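Local atomic coordinates of alginate lyase AlgAT5 (PDB entry 5ZQI), a protein that probably cleaves alginate by beta-elimination, as a polysaccharide lyase of family 7 with a beta-sandwich fold. Residues I166-I176 with V207-V218; V185-D196 with V218-Y228. All blocks are in the same frame, centred on the assembly; numbering follows the deposited sequence.

Contact 1 (I166-I176 with V207-V218); sequences IHDSDDDVIMI and VKIVASGGKIKV
I209 and I166 lie flank to flank, their side chains running past each other in opposite directions, with I166 CD1 3.6 Å from I209 CG2. The same I166 methyl meets I216 end-on, CD1 to CD1 at 4.0 Å, so it touches both strands of the 207-218 hairpin. I174 does likewise: its CD1 faces V218 CG2 tip to tip at 3.7 Å, slides alongside I216 CG2, and also reaches I209 CG2 on the other strand. Its CG1 is wedged between the backbone N and the carbonyl carbon (chi1 63°), which with an extended second torsion sends CD1 across to the hairpin. I176 closes the row, its CD1 meeting I209 CD1 head-on at 4.1 Å and passing V207 CG2. At the other end V173 CG1 packs 3.8 Å from I216 CD1. Replacing I209 with an alanine would remove CG2 and CD1 and is likely to open a gap facing the CD1 methyls of I166, I174 and I176, which would lose a common partner. Beta-branched aliphatic residues suit these places because they favour extended backbone and fill the interior with methyls, leaving no polar atom to satisfy.

V173 and I174 can both face inward because of a classic beta bulge opposite I166, whose O accepts from V173 N at 2.7 Å and from I174 N at 3.3 Å, both from one face of the carbonyl plane. In the loop, D168 OD1 accepts from D170 N, an Asx turn, and from D171 N, an Asx motif, which suits an aspartate. The axis of strand 174-176 lies about 10 Å from that of strand 207-212 and runs nearly antiparallel to it; with no hydrogen bond between the segments, this is face-to-face packing of two antiparallel sheets, the buried core of a beta-sandwich.

Contact 2 (V185-D196 with V218-Y228); sequences VEGDGEELADLD and VYYNGDLKLTY
Two beta hairpins, each closed by a type I' turn, meet here at one margin of the beta-sandwich, where residues 190-194 run antiparallel to residues 223-228, the axes of these short segments 6.4 Å apart at their closest, without direct backbone hydrogen bonds between them. L192 CD1 sits over the centre of the Y228 ring, 3.8 Å from its centroid and only 8° off the normal, a CH-pi contact made by a leucine lying crosswise to the tyrosine. L226 CD2 touches V185 CG1 at 3.8 Å, and A193 CB abuts L226 CB at 3.7 Å; alanine suits this place because its lone methyl lets the strands come close. Deeper in, V185 CG2 and V218 CG1 meet tip to tip.

L195 is flanked by two residues of the other hairpin. Its CB lies over one face of the Y220 ring, toward the rim, and its CD2 meets K225 CB at 3.7 Å. Y220 swings its ring across to the other hairpin because CG lies opposite the backbone N (chi1 -178°), and its OH donates to the anti lone pair of D196 OD2 at 2.6 Å, the carboxylate turned 67° from the ring plane. The other oxygen, D196 OD1, takes the backbone N of D198. K225 bends at its second torsion, carrying its aliphatic chain past D194 O.

Two waters bridge the segments: one donates to both D194 O and K225 O, each at 2.8 Å, while the second accepts from K225 NZ and gives weak bonds to D194 O and L195 O. The contact thus grades from apolar packing to a water-bridged, hydrogen-bonded margin, where the short phenol-carboxylate bond probably steadies both the Y220 ring and the D196 carboxylate.

The centres of contacts 1 and 2 lie about 10 Å apart, on the same side of the chain's centre. Their segments alternate along the chain: 166-176, 185-196, 207-218, 218-228. The first two belong to one antiparallel sheet, where strands 172-179 and 182-187 are neighbours; the last two belong to the facing sheet, where strands 205-212, 215-220 and 223-229 lie side by side. Both contacts use strand 215-220 and share V218. I174 of contact 1 also touches V185, L192 and Y228 of contact 2. Contact 1 fills the sandwich interior and contact 2 continues it to strand 223-229, an outermost strand, so one continuous side-chain layer probably holds the two sheets together from core to margin.

Contact 1 (I166-I176 with V207-V218)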
loop_
_atom_site.group_PDB
_atom_site.type_symbol
_atom_site.label_atom_id
_atom_site.label_comp_id
_atom_site.label_asym_id
_atom_site.label_seq_id
_atom_site.Cartn_x
_atom_site.Cartn_y
_atom_site.Cartn_z
ATOM N N ILE A 166 1.776 -3.672 -6.690
ATOM C CA ILE A 166 1.472 -3.398 -8.093
ATOM C C ILE A 166 0.158 -4.113 -8.370
ATOM O O ILE A 166 0.036 -5.295 -8.047
ATOM C CB ILE A 166 2.560 -3.899 -9.055
ATOM C CG1 ILE A 166 3.883 -3.189 -8.816
ATOM C CG2 ILE A 166 2.069 -3.682 -10.529
ATOM C CD1 ILE A 166 5.048 -3.850 -9.620
ATOM N N HIS A 167 -0.783 -3.425 -9.021
ATOM C CA HIS A 167 -2.098 -3.943 -9.388
ATOM C C HIS A 167 -2.304 -3.707 -10.877
ATOM O O HIS A 167 -1.773 -2.747 -11.424
ATOM C CB HIS A 167 -3.181 -3.225 -8.543
ATOM C CG HIS A 167 -4.447 -4.003 -8.353
ATOM N ND1 HIS A 167 -5.430 -4.064 -9.322
ATOM C CD2 HIS A 167 -4.911 -4.721 -7.298
ATOM C CE1 HIS A 167 -6.437 -4.798 -8.876
ATOM N NE2 HIS A 167 -6.140 -5.223 -7.663
ATOM N N ASP A 168 -3.085 -4.569 -11.537
ATOM C CA ASP A 168 -3.421 -4.371 -12.954
ATOM C C ASP A 168 -4.938 -4.255 -13.099
ATOM O O ASP A 168 -5.636 -3.941 -12.112
ATOM C CB ASP A 168 -2.775 -5.458 -13.804
ATOM C CG ASP A 168 -3.432 -6.812 -13.669
ATOM O OD1 ASP A 168 -4.440 -6.946 -12.973
ATOM O OD2 ASP A 168 -2.927 -7.767 -14.290
ATOM N N SER A 169 -5.468 -4.434 -14.306
ATOM C CA SER A 169 -6.893 -4.207 -14.483
ATOM C C SER A 169 -7.745 -5.195 -13.701
ATOM O O SER A 169 -8.911 -4.900 -13.410
ATOM C CB SER A 169 -7.273 -4.267 -15.965
ATOM O OG SER A 169 -7.043 -5.561 -16.475
ATOM N N ASP A 170 -7.197 -6.346 -13.345
ATOM C CA ASP A 170 -7.977 -7.453 -12.812
ATOM C C ASP A 170 -7.645 -7.788 -11.368
ATOM O O ASP A 170 -8.536 -8.171 -10.607
ATOM C CB ASP A 170 -7.760 -8.715 -13.663
ATOM C CG ASP A 170 -8.106 -8.517 -15.132
ATOM O OD1 ASP A 170 -9.102 -7.834 -15.445
ATOM O OD2 ASP A 170 -7.370 -9.068 -15.974
ATOM N N ASP A 171 -6.387 -7.692 -10.970
ATOM C CA ASP A 171 -6.002 -8.183 -9.653
ATOM C C ASP A 171 -4.607 -7.683 -9.324
ATOM O O ASP A 171 -3.976 -6.957 -10.099
ATOM C CB ASP A 171 -6.088 -9.705 -9.604
ATOM C CG ASP A 171 -6.122 -10.253 -8.184
ATOM O OD1 ASP A 171 -6.289 -9.452 -7.240
ATOM O OD2 ASP A 171 -5.960 -11.480 -8.010
ATOM N N ASP A 172 -4.136 -8.060 -8.147
ATOM C CA ASP A 172 -2.785 -7.703 -7.769
ATOM C C ASP A 172 -1.790 -8.459 -8.639
ATOM O O ASP A 172 -2.043 -9.569 -9.104
ATOM C CB ASP A 172 -2.525 -8.002 -6.294
ATOM C CG ASP A 172 -2.648 -9.449 -5.950
ATOM O OD1 ASP A 172 -3.780 -9.959 -5.858
ATOM O OD2 ASP A 172 -1.607 -10.093 -5.767
ATOM N N VAL A 173 -0.658 -7.824 -8.872
ATOM C CA VAL A 173 0.478 -8.410 -9.572
ATOM C C VAL A 173 1.492 -8.862 -8.527
ATOM O O VAL A 173 1.851 -10.044 -8.470
ATOM C CB VAL A 173 1.061 -7.403 -10.570
ATOM C CG1 VAL A 173 2.303 -8.005 -11.259
ATOM C CG2 VAL A 173 0.051 -7.022 -11.665
ATOM N N ILE A 174 1.920 -7.953 -7.661
ATOM C CA ILE A 174 2.599 -8.342 -6.429
ATOM C C ILE A 174 2.064 -7.504 -5.272
ATOM O O ILE A 174 1.558 -6.396 -5.453
ATOM C CB ILE A 174 4.142 -8.218 -6.496
ATOM C CG1 ILE A 174 4.574 -6.776 -6.705
ATOM C CG2 ILE A 174 4.734 -9.148 -7.534
ATOM C CD1 ILE A 174 6.019 -6.508 -6.234
ATOM N N MET A 175 2.200 -8.055 -4.060
ATOM C CA MET A 175 1.858 -7.355 -2.839
ATOM C C MET A 175 2.950 -7.548 -1.789
ATOM O O MET A 175 3.537 -8.633 -1.670
ATOM C CB MET A 175 0.512 -7.818 -2.244
ATOM C CG MET A 175 -0.660 -7.715 -3.219
ATOM S SD MET A 175 -2.285 -7.815 -2.473
ATOM C CE MET A 175 -2.164 -9.455 -1.782
ATOM N N ILE A 176 3.219 -6.483 -1.041
ATOM C CA ILE A 176 4.093 -6.521 0.124
ATOM C C ILE A 176 3.227 -6.883 1.322
ATOM O O ILE A 176 2.378 -6.099 1.735
ATOM C CB ILE A 176 4.812 -5.183 0.318
ATOM C CG1 ILE A 176 5.473 -4.720 -0.991
ATOM C CG2 ILE A 176 5.853 -5.291 1.462
ATOM C CD1 ILE A 176 6.488 -5.680 -1.609
ATOM N N VAL A 207 11.081 -0.381 1.323
ATOM C CA VAL A 207 10.853 -1.356 0.274
ATOM C C VAL A 207 10.823 -0.610 -1.049
ATOM O O VAL A 207 10.175 0.436 -1.172
ATOM C CB VAL A 207 9.574 -2.172 0.519
ATOM C CG1 VAL A 207 8.325 -1.321 0.624
ATOM C CG2 VAL A 207 9.429 -3.245 -0.555
ATOM N N LYS A 208 11.596 -1.105 -2.007
ATOM C CA LYS A 208 11.650 -0.539 -3.349
ATOM C C LYS A 208 11.221 -1.596 -4.361
ATOM O O LYS A 208 11.722 -2.727 -4.342
ATOM C CB LYS A 208 13.057 -0.027 -3.681
ATOM C CG LYS A 208 13.184 0.544 -5.078
ATOM C CD LYS A 208 14.507 1.251 -5.344
ATOM C CE LYS A 208 15.678 0.311 -5.264
ATOM N NZ LYS A 208 16.886 0.974 -5.839
ATOM N N ILE A 209 10.310 -1.220 -5.251
ATOM C CA ILE A 209 9.778 -2.073 -6.306
ATOM C C ILE A 209 10.143 -1.422 -7.631
ATOM O O ILE A 209 9.851 -0.237 -7.832
ATOM C CB ILE A 209 8.255 -2.240 -6.176
ATOM C CG1 ILE A 209 7.885 -2.801 -4.805
ATOM C CG2 ILE A 209 7.746 -3.135 -7.331
ATOM C CD1 ILE A 209 6.384 -2.853 -4.560
ATOM N N VAL A 210 10.794 -2.184 -8.522
ATOM C CA VAL A 210 11.218 -1.697 -9.830
ATOM C C VAL A 210 10.713 -2.661 -10.894
ATOM O O VAL A 210 11.123 -3.829 -10.927
ATOM C CB VAL A 210 12.750 -1.560 -9.930
ATOM C CG1 VAL A 210 13.138 -1.024 -11.311
ATOM C CG2 VAL A 210 13.291 -0.700 -8.840
ATOM N N ALA A 211 9.885 -2.164 -11.793
ATOM C CA ALA A 211 9.369 -2.932 -12.925
ATOM C C ALA A 211 9.992 -2.403 -14.213
ATOM O O ALA A 211 9.869 -1.210 -14.514
ATOM C CB ALA A 211 7.852 -2.824 -12.990
ATOM N N SER A 212 10.615 -3.282 -14.994
ATOM C CA SER A 212 11.347 -2.918 -16.191
ATOM C C SER A 212 11.837 -4.212 -16.836
ATOM O O SER A 212 12.165 -5.176 -16.151
ATOM C CB SER A 212 12.527 -2.011 -15.848
ATOM O OG SER A 212 13.136 -1.505 -17.008
ATOM N N GLY A 213 11.869 -4.207 -18.163
ATOM C CA GLY A 213 12.498 -5.305 -18.886
ATOM C C GLY A 213 11.778 -6.625 -18.783
ATOM O O GLY A 213 12.377 -7.668 -19.007
ATOM N N GLY A 214 10.492 -6.603 -18.475
ATOM C CA GLY A 214 9.752 -7.836 -18.287
ATOM C C GLY A 214 10.036 -8.517 -16.968
ATOM O O GLY A 214 9.843 -9.726 -16.840
ATOM N N LYS A 215 10.519 -7.772 -15.983
ATOM C CA LYS A 215 10.697 -8.333 -14.656
ATOM C C LYS A 215 10.403 -7.293 -13.597
ATOM O O LYS A 215 10.355 -6.091 -13.865
ATOM C CB LYS A 215 12.106 -8.883 -14.474
ATOM C CG LYS A 215 13.167 -7.842 -14.351
ATOM C CD LYS A 215 14.570 -8.477 -14.398
ATOM C CE LYS A 215 14.982 -8.752 -15.817
ATOM N NZ LYS A 215 16.408 -9.193 -15.924
ATOM N N ILE A 216 10.158 -7.793 -12.399
ATOM C CA ILE A 216 9.892 -6.980 -11.223
ATOM C C ILE A 216 10.943 -7.310 -10.165
ATOM O O ILE A 216 11.159 -8.481 -9.831
ATOM C CB ILE A 216 8.469 -7.219 -10.681
ATOM C CG1 ILE A 216 7.409 -6.857 -11.721
ATOM C CG2 ILE A 216 8.290 -6.390 -9.381
ATOM C CD1 ILE A 216 6.012 -7.351 -11.371
ATOM N N LYS A 217 11.648 -6.287 -9.698
ATOM C CA LYS A 217 12.622 -6.419 -8.623
ATOM C C LYS A 217 12.075 -5.791 -7.346
ATOM O O LYS A 217 11.454 -4.723 -7.384
ATOM C CB LYS A 217 13.947 -5.751 -9.010
ATOM C CG LYS A 217 14.690 -6.487 -10.085
ATOM C CD LYS A 217 15.968 -5.772 -10.503
ATOM C CE LYS A 217 16.738 -6.616 -11.528
ATOM N NZ LYS A 217 17.864 -5.858 -12.147
ATOM N N VAL A 218 12.310 -6.453 -6.204
ATOM C CA VAL A 218 11.939 -5.918 -4.892
ATOM C C VAL A 218 13.169 -5.918 -3.999
ATOM O O VAL A 218 13.836 -6.951 -3.865
ATOM C CB VAL A 218 10.805 -6.729 -4.240
ATOM C CG1 VAL A 218 10.336 -6.066 -2.942
ATOM C CG2 VAL A 218 9.603 -6.850 -5.194
#

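Contact 2 (V185-D196 with V218-Y228)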
loop_
_atom_site.group_PDB
_atom_site.type_symbol
_atom_site.label_atom_id
_atom_site.label_comp_id
_atom_site.label_asym_id
_atom_site.label_seq_id
_atom_site.Cartn_x
_atom_site.Cartn_y
_atom_site.Cartn_z
ATOM N N VAL A 185 6.979 -11.023 -0.190
ATOM C CA VAL A 185 6.330 -10.609 -1.428
ATOM C C VAL A 185 5.410 -11.736 -1.858
ATOM O O VAL A 185 5.851 -12.899 -1.968
ATOM C CB VAL A 185 7.344 -10.275 -2.539
ATOM C CG1 VAL A 185 6.630 -9.712 -3.735
ATOM C CG2 VAL A 185 8.412 -9.366 -2.031
ATOM N N GLU A 186 4.135 -11.401 -2.084
ATOM C CA GLU A 186 3.114 -12.342 -2.535
ATOM C C GLU A 186 2.720 -12.046 -3.979
ATOM O O GLU A 186 2.662 -10.881 -4.402
ATOM C CB GLU A 186 1.875 -12.255 -1.636
ATOM C CG GLU A 186 0.969 -13.458 -1.728
ATOM C CD GLU A 186 -0.327 -13.309 -0.924
ATOM O OE1 GLU A 186 -1.158 -12.423 -1.275
ATOM O OE2 GLU A 186 -0.523 -14.058 0.038
ATOM N N GLY A 187 2.504 -13.109 -4.753
ATOM C CA GLY A 187 1.954 -13.014 -6.082
ATOM C C GLY A 187 1.037 -14.189 -6.337
ATOM O O GLY A 187 1.386 -15.322 -6.008
ATOM N N ASP A 188 -0.132 -13.924 -6.914
ATOM C CA ASP A 188 -1.129 -14.965 -7.199
ATOM C C ASP A 188 -1.447 -15.758 -5.933
ATOM O O ASP A 188 -1.660 -16.975 -5.963
ATOM C CB ASP A 188 -0.661 -15.897 -8.322
ATOM C CG ASP A 188 -0.527 -15.175 -9.646
ATOM O OD1 ASP A 188 -1.301 -14.223 -9.882
ATOM O OD2 ASP A 188 0.355 -15.551 -10.445
ATOM N N GLY A 189 -1.464 -15.056 -4.805
ATOM C CA GLY A 189 -1.820 -15.660 -3.538
ATOM C C GLY A 189 -0.806 -16.609 -2.952
ATOM O O GLY A 189 -1.137 -17.332 -2.009
ATOM N N GLU A 190 0.420 -16.639 -3.470
ATOM C CA GLU A 190 1.465 -17.482 -2.909
ATOM C C GLU A 190 2.733 -16.662 -2.712
ATOM O O GLU A 190 2.924 -15.595 -3.308
ATOM C CB GLU A 190 1.776 -18.694 -3.801
ATOM C CG GLU A 190 0.575 -19.595 -4.099
ATOM C CD GLU A 190 -0.072 -20.193 -2.850
ATOM O OE1 GLU A 190 0.571 -20.200 -1.773
ATOM O OE2 GLU A 190 -1.235 -20.658 -2.948
ATOM N N GLU A 191 3.589 -17.153 -1.828
ATOM C CA GLU A 191 4.824 -16.467 -1.495
ATOM C C GLU A 191 5.816 -16.545 -2.642
ATOM O O GLU A 191 6.072 -17.623 -3.194
ATOM C CB GLU A 191 5.426 -17.102 -0.244
ATOM C CG GLU A 191 4.501 -17.067 0.978
ATOM C CD GLU A 191 5.128 -17.674 2.224
ATOM O OE1 GLU A 191 6.357 -17.890 2.244
ATOM O OE2 GLU A 191 4.387 -17.936 3.186
ATOM N N LEU A 192 6.392 -15.398 -2.986
ATOM C CA LEU A 192 7.426 -15.316 -4.001
ATOM C C LEU A 192 8.828 -15.226 -3.412
ATOM O O LEU A 192 9.763 -15.797 -3.977
ATOM C CB LEU A 192 7.193 -14.097 -4.897
ATOM C CG LEU A 192 5.906 -14.156 -5.727
ATOM C CD1 LEU A 192 5.768 -12.894 -6.563
ATOM C CD2 LEU A 192 5.867 -15.361 -6.620
ATOM N N ALA A 193 8.984 -14.507 -2.302
ATOM C CA ALA A 193 10.285 -14.285 -1.695
ATOM C C ALA A 193 10.081 -13.678 -0.322
ATOM O O ALA A 193 9.190 -12.852 -0.138
ATOM C CB ALA A 193 11.147 -13.348 -2.543
ATOM N N ASP A 194 10.946 -14.054 0.609
ATOM C CA ASP A 194 10.995 -13.427 1.916
ATOM C C ASP A 194 11.665 -12.064 1.853
ATOM O O ASP A 194 12.660 -11.874 1.150
ATOM C CB ASP A 194 11.776 -14.329 2.878
ATOM C CG ASP A 194 10.993 -15.546 3.327
ATOM O OD1 ASP A 194 9.772 -15.623 3.044
ATOM O OD2 ASP A 194 11.611 -16.430 3.951
ATOM N N LEU A 195 11.119 -11.113 2.605
ATOM C CA LEU A 195 11.832 -9.885 2.912
ATOM C C LEU A 195 12.448 -9.927 4.310
ATOM O O LEU A 195 13.587 -9.514 4.482
ATOM C CB LEU A 195 10.897 -8.670 2.781
ATOM C CG LEU A 195 10.192 -8.505 1.432
ATOM C CD1 LEU A 195 9.309 -7.251 1.452
ATOM C CD2 LEU A 195 11.197 -8.415 0.272
ATOM N N ASP A 196 11.720 -10.436 5.302
ATOM C CA ASP A 196 12.164 -10.420 6.690
ATOM C C ASP A 196 11.370 -11.487 7.423
ATOM O O ASP A 196 10.147 -11.377 7.521
ATOM C CB ASP A 196 11.933 -9.034 7.320
ATOM C CG ASP A 196 12.661 -8.838 8.626
ATOM O OD1 ASP A 196 13.016 -9.842 9.285
ATOM O OD2 ASP A 196 12.876 -7.656 9.017
ATOM N N VAL A 218 12.310 -6.453 -6.204
ATOM C CA VAL A 218 11.939 -5.918 -4.892
ATOM C C VAL A 218 13.169 -5.918 -3.999
ATOM O O VAL A 218 13.836 -6.951 -3.865
ATOM C CB VAL A 218 10.805 -6.729 -4.240
ATOM C CG1 VAL A 218 10.336 -6.066 -2.942
ATOM C CG2 VAL A 218 9.603 -6.850 -5.194
ATOM N N TYR A 219 13.420 -4.783 -3.358
ATOM C CA TYR A 219 14.498 -4.558 -2.417
ATOM C C TYR A 219 13.921 -4.273 -1.034
ATOM O O TYR A 219 12.856 -3.647 -0.901
ATOM C CB TYR A 219 15.374 -3.371 -2.841
ATOM C CG TYR A 219 16.001 -3.427 -4.216
ATOM C CD1 TYR A 219 15.230 -3.228 -5.360
ATOM C CD2 TYR A 219 17.354 -3.696 -4.379
ATOM C CE1 TYR A 219 15.793 -3.278 -6.622
ATOM C CE2 TYR A 219 17.915 -3.742 -5.637
ATOM C CZ TYR A 219 17.135 -3.526 -6.746
ATOM O OH TYR A 219 17.745 -3.589 -7.988
ATOM N N TYR A 220 14.654 -4.706 -0.009
ATOM C CA TYR A 220 14.342 -4.469 1.389
ATOM C C TYR A 220 15.556 -3.821 2.041
ATOM O O TYR A 220 16.636 -4.414 2.092
ATOM C CB TYR A 220 13.981 -5.790 2.092
ATOM C CG TYR A 220 13.576 -5.694 3.545
ATOM C CD1 TYR A 220 12.418 -5.063 3.930
ATOM C CD2 TYR A 220 14.351 -6.259 4.525
ATOM C CE1 TYR A 220 12.046 -4.995 5.247
ATOM C CE2 TYR A 220 13.987 -6.186 5.866
ATOM C CZ TYR A 220 12.836 -5.574 6.217
ATOM O OH TYR A 220 12.465 -5.521 7.539
ATOM N N ASN A 221 15.387 -2.576 2.487
ATOM C CA ASN A 221 16.510 -1.786 3.018
ATOM C C ASN A 221 17.719 -1.837 2.091
ATOM O O ASN A 221 18.872 -1.918 2.537
ATOM C CB ASN A 221 16.891 -2.259 4.420
ATOM C CG ASN A 221 15.772 -2.036 5.416
ATOM O OD1 ASN A 221 15.011 -1.066 5.307
ATOM N ND2 ASN A 221 15.672 -2.911 6.396
ATOM N N GLY A 222 17.455 -1.771 0.786
ATOM C CA GLY A 222 18.516 -1.675 -0.185
ATOM C C GLY A 222 19.020 -2.985 -0.749
ATOM O O GLY A 222 19.773 -2.965 -1.734
ATOM N N ASP A 223 18.631 -4.112 -0.167
ATOM C CA ASP A 223 19.109 -5.428 -0.563
ATOM C C ASP A 223 18.094 -6.102 -1.478
ATOM O O ASP A 223 16.912 -6.172 -1.150
ATOM C CB ASP A 223 19.349 -6.277 0.682
ATOM C CG ASP A 223 20.419 -5.689 1.583
ATOM O OD1 ASP A 223 21.418 -5.117 1.055
ATOM O OD2 ASP A 223 20.272 -5.796 2.813
ATOM N N LEU A 224 18.562 -6.598 -2.621
ATOM C CA LEU A 224 17.682 -7.240 -3.590
ATOM C C LEU A 224 17.200 -8.568 -3.023
ATOM O O LEU A 224 18.011 -9.434 -2.674
ATOM C CB LEU A 224 18.406 -7.446 -4.916
ATOM C CG LEU A 224 17.567 -8.099 -6.021
ATOM C CD1 LEU A 224 16.451 -7.204 -6.531
ATOM C CD2 LEU A 224 18.527 -8.495 -7.174
ATOM N N LYS A 225 15.882 -8.722 -2.925
ATOM C CA LYS A 225 15.292 -9.940 -2.373
ATOM C C LYS A 225 14.522 -10.783 -3.380
ATOM O O LYS A 225 14.331 -11.978 -3.135
ATOM C CB LYS A 225 14.347 -9.591 -1.222
ATOM C CG LYS A 225 15.009 -8.877 -0.079
ATOM C CD LYS A 225 15.839 -9.841 0.727
ATOM C CE LYS A 225 16.245 -9.219 2.051
ATOM N NZ LYS A 225 17.144 -10.169 2.779
ATOM N N LEU A 226 14.134 -10.216 -4.522
ATOM C CA LEU A 226 13.343 -10.918 -5.527
ATOM C C LEU A 226 13.580 -10.286 -6.887
ATOM O O LEU A 226 13.574 -9.056 -7.012
ATOM C CB LEU A 226 11.842 -10.851 -5.212
ATOM C CG LEU A 226 10.883 -11.383 -6.298
ATOM C CD1 LEU A 226 10.997 -12.875 -6.508
ATOM C CD2 LEU A 226 9.478 -10.980 -5.850
ATOM N N THR A 227 13.796 -11.132 -7.890
ATOM C CA THR A 227 13.703 -10.785 -9.305
ATOM C C THR A 227 12.703 -11.743 -9.948
ATOM O O THR A 227 12.911 -12.961 -9.934
ATOM C CB THR A 227 15.066 -10.881 -9.973
ATOM O OG1 THR A 227 16.016 -10.086 -9.254
ATOM C CG2 THR A 227 15.006 -10.337 -11.404
ATOM N N TYR A 228 11.610 -11.193 -10.478
ATOM C CA TYR A 228 10.424 -11.971 -10.850
ATOM C C TYR A 228 10.001 -11.660 -12.272
ATOM O O TYR A 228 9.666 -10.520 -12.580
ATOM C CB TYR A 228 9.309 -11.657 -9.845
ATOM C CG TYR A 228 7.946 -12.237 -10.064
ATOM C CD1 TYR A 228 7.748 -13.594 -10.180
ATOM C CD2 TYR A 228 6.838 -11.399 -10.120
ATOM C CE1 TYR A 228 6.465 -14.101 -10.366
ATOM C CE2 TYR A 228 5.567 -11.900 -10.293
ATOM C CZ TYR A 228 5.392 -13.255 -10.419
ATOM O OH TYR A 228 4.110 -13.740 -10.589
HETATM O O HOH W 1 14.478 -13.209 -0.589
HETATM O O HOH W 2 15.217 -12.327 3.373
#